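Local coordinates for protein probable benzoylformate decarboxylase (Rhodococcus jostii, PDB 7ORX) that binds thiamine diphosphate and a sodium ion and is probably a member of the thiamine diphosphate-dependent enzyme family, at residues D222-A227 against P244-H249; N205-L210 against E268-I273. One frame throughout, in Å; residues are numbered along the deposited sequence.

Contact 1. Residues D222-A227 against P244-H249; sequences DAVLLA and PFPTRH
Phe245 and Pro246 lie against Ala223, Val224 and Ala227 of helix 220-230, which connects parallel strands 206-210 and 234-236 of the central, Rossmann-like domain in a beta-alpha-beta crossover. The loop that carries the two rings leads on from strand 234-236 to the outermost strand 252-255, so the contact brings a helix on the sheet together with the loop that follows the next strand.

The interaction is almost wholly apolar, and no polar bond joins the two segments. The Phe245 ring meets one helical turn with three successive atoms of its rim: CD1 lies 4.1 Å from Ala223 CB, CE1 3.6 Å from Val224 CA, and CZ 4.0 Å from Ala227 CB. Ala223 and Ala227, one turn apart, both send CB toward the loop, and Ala223 O stands at the ring edge near its plane. The CB of Phe245 is not aimed at the helix; chi1 of -159° puts CG anti to the backbone N, and the ring beyond it meets the helix. Val234 of the sheet and Leu210 of strand 206-210 also touch Phe245, which places the ring in the domain core.

Val224 spreads its two methyls over different partners. CG2 meets Pro246, 3.4 Å from CD, and that same CD stands over one face of the Phe245 ring, offset toward its rim; the methyl, the proline and the phenyl thus form one packed cluster.

His249 adds a polar group beside Val224. A type I turn from Pro246 to His249 brings the imidazole back toward the helix, where ND1 is bonded to Ser251 N and NE2 to Glu228 OE2, an arrangement consistent with a proton on NE2. Beside it, Val224 CG1 approaches His249 NE2 obliquely at 3.9 Å.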
loop_
_atom_site.group_PDB
_atom_site.type_symbol
_atom_site.label_atom_id
_atom_site.label_comp_id
_atom_site.label_asym_id
_atom_site.label_seq_id
_atom_site.Cartn_x
_atom_site.Cartn_y
_atom_site.Cartn_z
ATOM N N ASP C 222 13.610 25.643 -30.404
ATOM C CA ASP C 222 12.394 25.398 -31.225
ATOM C C ASP C 222 11.203 26.157 -30.623
ATOM O O ASP C 222 10.358 26.647 -31.362
ATOM C CB ASP C 222 12.124 23.887 -31.358
ATOM C CG ASP C 222 13.225 23.154 -32.124
ATOM O OD1 ASP C 222 13.568 23.631 -33.229
ATOM O OD2 ASP C 222 13.706 22.072 -31.650
ATOM N N ALA C 223 11.120 26.241 -29.307
ATOM C CA ALA C 223 10.159 27.119 -28.626
ATOM C C ALA C 223 10.403 28.563 -29.092
ATOM O O ALA C 223 9.426 29.280 -29.381
ATOM C CB ALA C 223 10.361 27.010 -27.152
ATOM N N VAL C 224 11.670 28.983 -29.164
ATOM C CA VAL C 224 12.033 30.351 -29.622
ATOM C C VAL C 224 11.502 30.519 -31.035
ATOM O O VAL C 224 10.813 31.520 -31.288
ATOM C CB VAL C 224 13.540 30.647 -29.547
ATOM C CG1 VAL C 224 13.922 31.775 -30.483
ATOM C CG2 VAL C 224 13.987 30.951 -28.124
ATOM N N LEU C 225 11.807 29.568 -31.922
ATOM C CA LEU C 225 11.473 29.739 -33.353
ATOM C C LEU C 225 9.952 29.836 -33.487
ATOM O O LEU C 225 9.455 30.649 -34.268
ATOM C CB LEU C 225 12.079 28.580 -34.128
ATOM C CG LEU C 225 11.750 28.567 -35.620
ATOM C CD1 LEU C 225 12.116 29.885 -36.300
ATOM C CD2 LEU C 225 12.442 27.401 -36.281
ATOM N N LEU C 226 9.226 29.080 -32.688
ATOM C CA LEU C 226 7.743 29.036 -32.727
ATOM C C LEU C 226 7.167 30.372 -32.259
ATOM O O LEU C 226 6.251 30.864 -32.907
ATOM C CB LEU C 226 7.243 27.873 -31.857
ATOM C CG LEU C 226 5.722 27.733 -31.782
ATOM C CD1 LEU C 226 5.129 27.567 -33.182
ATOM C CD2 LEU C 226 5.314 26.553 -30.904
ATOM N N ALA C 227 7.686 30.931 -31.160
ATOM C CA ALA C 227 7.308 32.271 -30.671
ATOM C C ALA C 227 7.614 33.315 -31.748
ATOM O O ALA C 227 6.750 34.191 -31.942
ATOM C CB ALA C 227 8.012 32.578 -29.369
ATOM N N PRO C 244 12.620 27.328 -19.517
ATOM C CA PRO C 244 12.526 26.784 -20.861
ATOM C C PRO C 244 12.700 27.766 -22.018
ATOM O O PRO C 244 12.460 27.409 -23.173
ATOM C CB PRO C 244 11.081 26.277 -20.874
ATOM C CG PRO C 244 10.361 27.302 -20.045
ATOM C CD PRO C 244 11.317 27.581 -18.916
ATOM N N PHE C 245 13.115 28.984 -21.730
ATOM C CA PHE C 245 13.126 30.035 -22.778
ATOM C C PHE C 245 14.123 31.116 -22.416
ATOM O O PHE C 245 14.295 31.401 -21.238
ATOM C CB PHE C 245 11.732 30.640 -22.846
ATOM C CG PHE C 245 11.417 31.336 -24.129
ATOM C CD1 PHE C 245 11.066 30.606 -25.247
ATOM C CD2 PHE C 245 11.396 32.711 -24.188
ATOM C CE1 PHE C 245 10.747 31.240 -26.432
ATOM C CE2 PHE C 245 11.062 33.350 -25.377
ATOM C CZ PHE C 245 10.753 32.613 -26.507
ATOM N N PRO C 246 14.766 31.776 -23.397
ATOM C CA PRO C 246 15.663 32.896 -23.086
ATOM C C PRO C 246 14.891 34.041 -22.394
ATOM O O PRO C 246 13.920 34.480 -22.925
ATOM C CB PRO C 246 16.233 33.317 -24.457
ATOM C CG PRO C 246 15.798 32.294 -25.474
ATOM C CD PRO C 246 14.674 31.492 -24.832
ATOM N N THR C 247 15.319 34.498 -21.221
ATOM C CA THR C 247 14.597 35.551 -20.437
ATOM C C THR C 247 14.751 36.949 -21.034
ATOM O O THR C 247 14.091 37.838 -20.495
ATOM C CB THR C 247 15.042 35.632 -18.972
ATOM O OG1 THR C 247 16.376 36.138 -18.892
ATOM C CG2 THR C 247 14.901 34.287 -18.284
ATOM N N ARG C 248 15.581 37.151 -22.063
ATOM C CA ARG C 248 15.709 38.510 -22.681
ATOM C C ARG C 248 15.279 38.423 -24.155
ATOM O O ARG C 248 15.585 39.288 -24.953
ATOM C CB ARG C 248 17.106 39.122 -22.496
ATOM C CG ARG C 248 17.577 39.180 -21.051
ATOM C CD ARG C 248 16.674 40.034 -20.172
ATOM N NE ARG C 248 16.820 41.472 -20.484
ATOM C CZ ARG C 248 15.900 42.396 -20.182
ATOM N NH1 ARG C 248 14.797 42.051 -19.540
ATOM N NH2 ARG C 248 16.067 43.664 -20.515
ATOM N N HIS C 249 14.588 37.392 -24.523
ATOM C CA HIS C 249 13.935 37.357 -25.846
ATOM C C HIS C 249 12.761 38.327 -25.869
ATOM O O HIS C 249 12.045 38.466 -24.886
ATOM C CB HIS C 249 13.492 35.936 -26.164
ATOM C CG HIS C 249 13.056 35.797 -27.571
ATOM N ND1 HIS C 249 11.773 36.028 -27.925
ATOM C CD2 HIS C 249 13.724 35.469 -28.700
ATOM C CE1 HIS C 249 11.644 35.850 -29.234
ATOM N NE2 HIS C 249 12.837 35.479 -29.734
#

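Contact 2. Residues N205-L210 against E268-I273; sequences NPVLVL and EGHDLI
Leu272 O takes the N-H of Val207 at an N-to-O distance of 2.9 Å, with an N-H...O angle of 154°. Pro206 CA adds a CA-H...O contact to the same oxygen, 3.3 Å away.

Next to this bond, side chains bind backbone groups of the other segment. Asp271 OD1 receives Asn205 N at 3.1 Å on its syn side, the donor tilted out of the carboxylate plane, while OD2 receives Thr204 N; one carboxylate thus holds two consecutive amides. A chi1 of 55° sets CG of Asp271 between its own backbone N and carbonyl carbon, and from there OD1 meets Asn205 N. Asn205 ND2 points to Gly269 O in a weak, bent bond.

The His270 ring is approached from two directions. Val207 CB sits over its face as a CH-pi contact, 3.7 Å from the ring centroid and 8° off the normal, whereas Asn205 O lies at the edge, 3.0 Å from CD2.

Farther along, Val207 and Ile273 lie side by side, CG1 to CD1 3.6 Å, and Val209 CG2 meets Ile273 CG2 on the same face of the sheet; Pro206 and Leu272 occupy the other. Adjacent parallel strands 206-210 and 272-276, joined here through Val207 and Leu272, are the first and fourth of a 3-2-1-4-5-6 sheet, the order of a Rossmann-like fold.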
loop_
_atom_site.group_PDB
_atom_site.type_symbol
_atom_site.label_atom_id
_atom_site.label_comp_id
_atom_site.label_asym_id
_atom_site.label_seq_id
_atom_site.Cartn_x
_atom_site.Cartn_y
_atom_site.Cartn_z
ATOM N N ASN C 205 -4.791 36.094 -31.417
ATOM C CA ASN C 205 -3.868 36.574 -30.361
ATOM C C ASN C 205 -3.470 35.432 -29.418
ATOM O O ASN C 205 -3.900 35.412 -28.263
ATOM C CB ASN C 205 -4.504 37.769 -29.648
ATOM C CG ASN C 205 -3.726 38.222 -28.429
ATOM O OD1 ASN C 205 -2.501 38.122 -28.401
ATOM N ND2 ASN C 205 -4.430 38.666 -27.393
ATOM N N PRO C 206 -2.593 34.482 -29.847
ATOM C CA PRO C 206 -2.230 33.314 -29.048
ATOM C C PRO C 206 -1.092 33.594 -28.070
ATOM O O PRO C 206 -0.375 34.547 -28.284
ATOM C CB PRO C 206 -1.694 32.352 -30.107
ATOM C CG PRO C 206 -0.991 33.246 -31.069
ATOM C CD PRO C 206 -1.859 34.482 -31.114
ATOM N N VAL C 207 -0.935 32.762 -27.047
ATOM C CA VAL C 207 0.150 32.876 -26.030
ATOM C C VAL C 207 0.711 31.474 -25.782
ATOM O O VAL C 207 -0.097 30.513 -25.766
ATOM C CB VAL C 207 -0.364 33.518 -24.730
ATOM C CG1 VAL C 207 -1.498 32.751 -24.062
ATOM C CG2 VAL C 207 0.767 33.736 -23.748
ATOM N N LEU C 208 2.040 31.359 -25.683
ATOM C CA LEU C 208 2.736 30.116 -25.312
ATOM C C LEU C 208 2.988 30.152 -23.818
ATOM O O LEU C 208 3.559 31.140 -23.347
ATOM C CB LEU C 208 4.084 30.047 -26.026
ATOM C CG LEU C 208 4.058 30.027 -27.548
ATOM C CD1 LEU C 208 5.243 29.206 -28.042
ATOM C CD2 LEU C 208 2.755 29.454 -28.092
ATOM N N VAL C 209 2.632 29.093 -23.108
ATOM C CA VAL C 209 3.010 28.925 -21.685
ATOM C C VAL C 209 3.905 27.704 -21.642
ATOM O O VAL C 209 3.492 26.740 -22.228
ATOM C CB VAL C 209 1.759 28.761 -20.832
ATOM C CG1 VAL C 209 2.100 28.523 -19.371
ATOM C CG2 VAL C 209 0.848 29.955 -21.002
ATOM N N LEU C 210 5.121 27.808 -21.117
ATOM C CA LEU C 210 6.160 26.772 -21.287
ATOM C C LEU C 210 6.551 26.216 -19.930
ATOM O O LEU C 210 6.682 26.977 -18.965
ATOM C CB LEU C 210 7.371 27.348 -22.021
ATOM C CG LEU C 210 7.085 27.781 -23.459
ATOM C CD1 LEU C 210 8.322 28.291 -24.189
ATOM C CD2 LEU C 210 6.479 26.679 -24.260
ATOM N N GLU C 268 -5.709 37.401 -19.668
ATOM C CA GLU C 268 -6.913 38.102 -20.189
ATOM C C GLU C 268 -6.553 38.675 -21.571
ATOM O O GLU C 268 -5.438 39.248 -21.721
ATOM C CB GLU C 268 -7.343 39.153 -19.154
ATOM C CG GLU C 268 -8.694 39.842 -19.388
ATOM C CD GLU C 268 -8.782 41.325 -18.951
ATOM O OE1 GLU C 268 -7.921 41.785 -18.139
ATOM O OE2 GLU C 268 -9.682 42.056 -19.451
ATOM N N GLY C 269 -7.422 38.463 -22.559
ATOM C CA GLY C 269 -7.231 38.984 -23.922
ATOM C C GLY C 269 -6.734 37.923 -24.899
ATOM O O GLY C 269 -6.771 38.168 -26.099
ATOM N N HIS C 270 -6.251 36.784 -24.433
ATOM C CA HIS C 270 -5.730 35.739 -25.350
ATOM C C HIS C 270 -6.822 34.715 -25.665
ATOM O O HIS C 270 -7.468 34.287 -24.727
ATOM C CB HIS C 270 -4.489 35.108 -24.725
ATOM C CG HIS C 270 -3.299 35.991 -24.739
ATOM N ND1 HIS C 270 -2.771 36.510 -23.588
ATOM C CD2 HIS C 270 -2.520 36.417 -25.748
ATOM C CE1 HIS C 270 -1.708 37.232 -23.880
ATOM N NE2 HIS C 270 -1.537 37.181 -25.201
ATOM N N ASP C 271 -6.977 34.331 -26.933
ATOM C CA ASP C 271 -8.037 33.389 -27.426
ATOM C C ASP C 271 -7.521 31.943 -27.431
ATOM O O ASP C 271 -8.369 30.997 -27.398
ATOM C CB ASP C 271 -8.542 33.755 -28.829
ATOM C CG ASP C 271 -7.475 33.861 -29.902
ATOM O OD1 ASP C 271 -6.347 34.206 -29.588
ATOM O OD2 ASP C 271 -7.797 33.608 -31.062
ATOM N N LEU C 272 -6.192 31.771 -27.486
ATOM C CA LEU C 272 -5.527 30.444 -27.414
ATOM C C LEU C 272 -4.345 30.498 -26.438
ATOM O O LEU C 272 -3.407 31.223 -26.741
ATOM C CB LEU C 272 -5.074 30.051 -28.823
ATOM C CG LEU C 272 -4.580 28.617 -28.909
ATOM C CD1 LEU C 272 -5.752 27.641 -28.909
ATOM C CD2 LEU C 272 -3.697 28.452 -30.121
ATOM N N ILE C 273 -4.445 29.753 -25.336
ATOM C CA ILE C 273 -3.323 29.399 -24.425
ATOM C C ILE C 273 -2.804 28.045 -24.914
ATOM O O ILE C 273 -3.483 27.047 -24.667
ATOM C CB ILE C 273 -3.761 29.259 -22.936
ATOM C CG1 ILE C 273 -4.853 30.221 -22.443
ATOM C CG2 ILE C 273 -2.561 29.276 -22.022
ATOM C CD1 ILE C 273 -4.659 31.607 -22.818
#

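Both contacts belong to the central domain, with centres about 15 Å apart and on the same side of the chain's centre. Contact 1 is nested within the loop that contact 2 closes: strand 206-210 comes first, then helix 220-230, the 244-249 loop and finally 268-273. Strand 206-210 connects them physically. Its Leu210 side chain meets Ala223, Pro244 and Phe245, with CD1 3.7 Å from Phe245 CD1, and Leu208 packs on Leu226 of the helix. Contact 2 therefore joins neighbouring strands within the sheet, while contact 1 lies in the layer on the face carrying Leu208 and Leu210, so the two together sample the sheet and one covering layer of the alpha/beta domain.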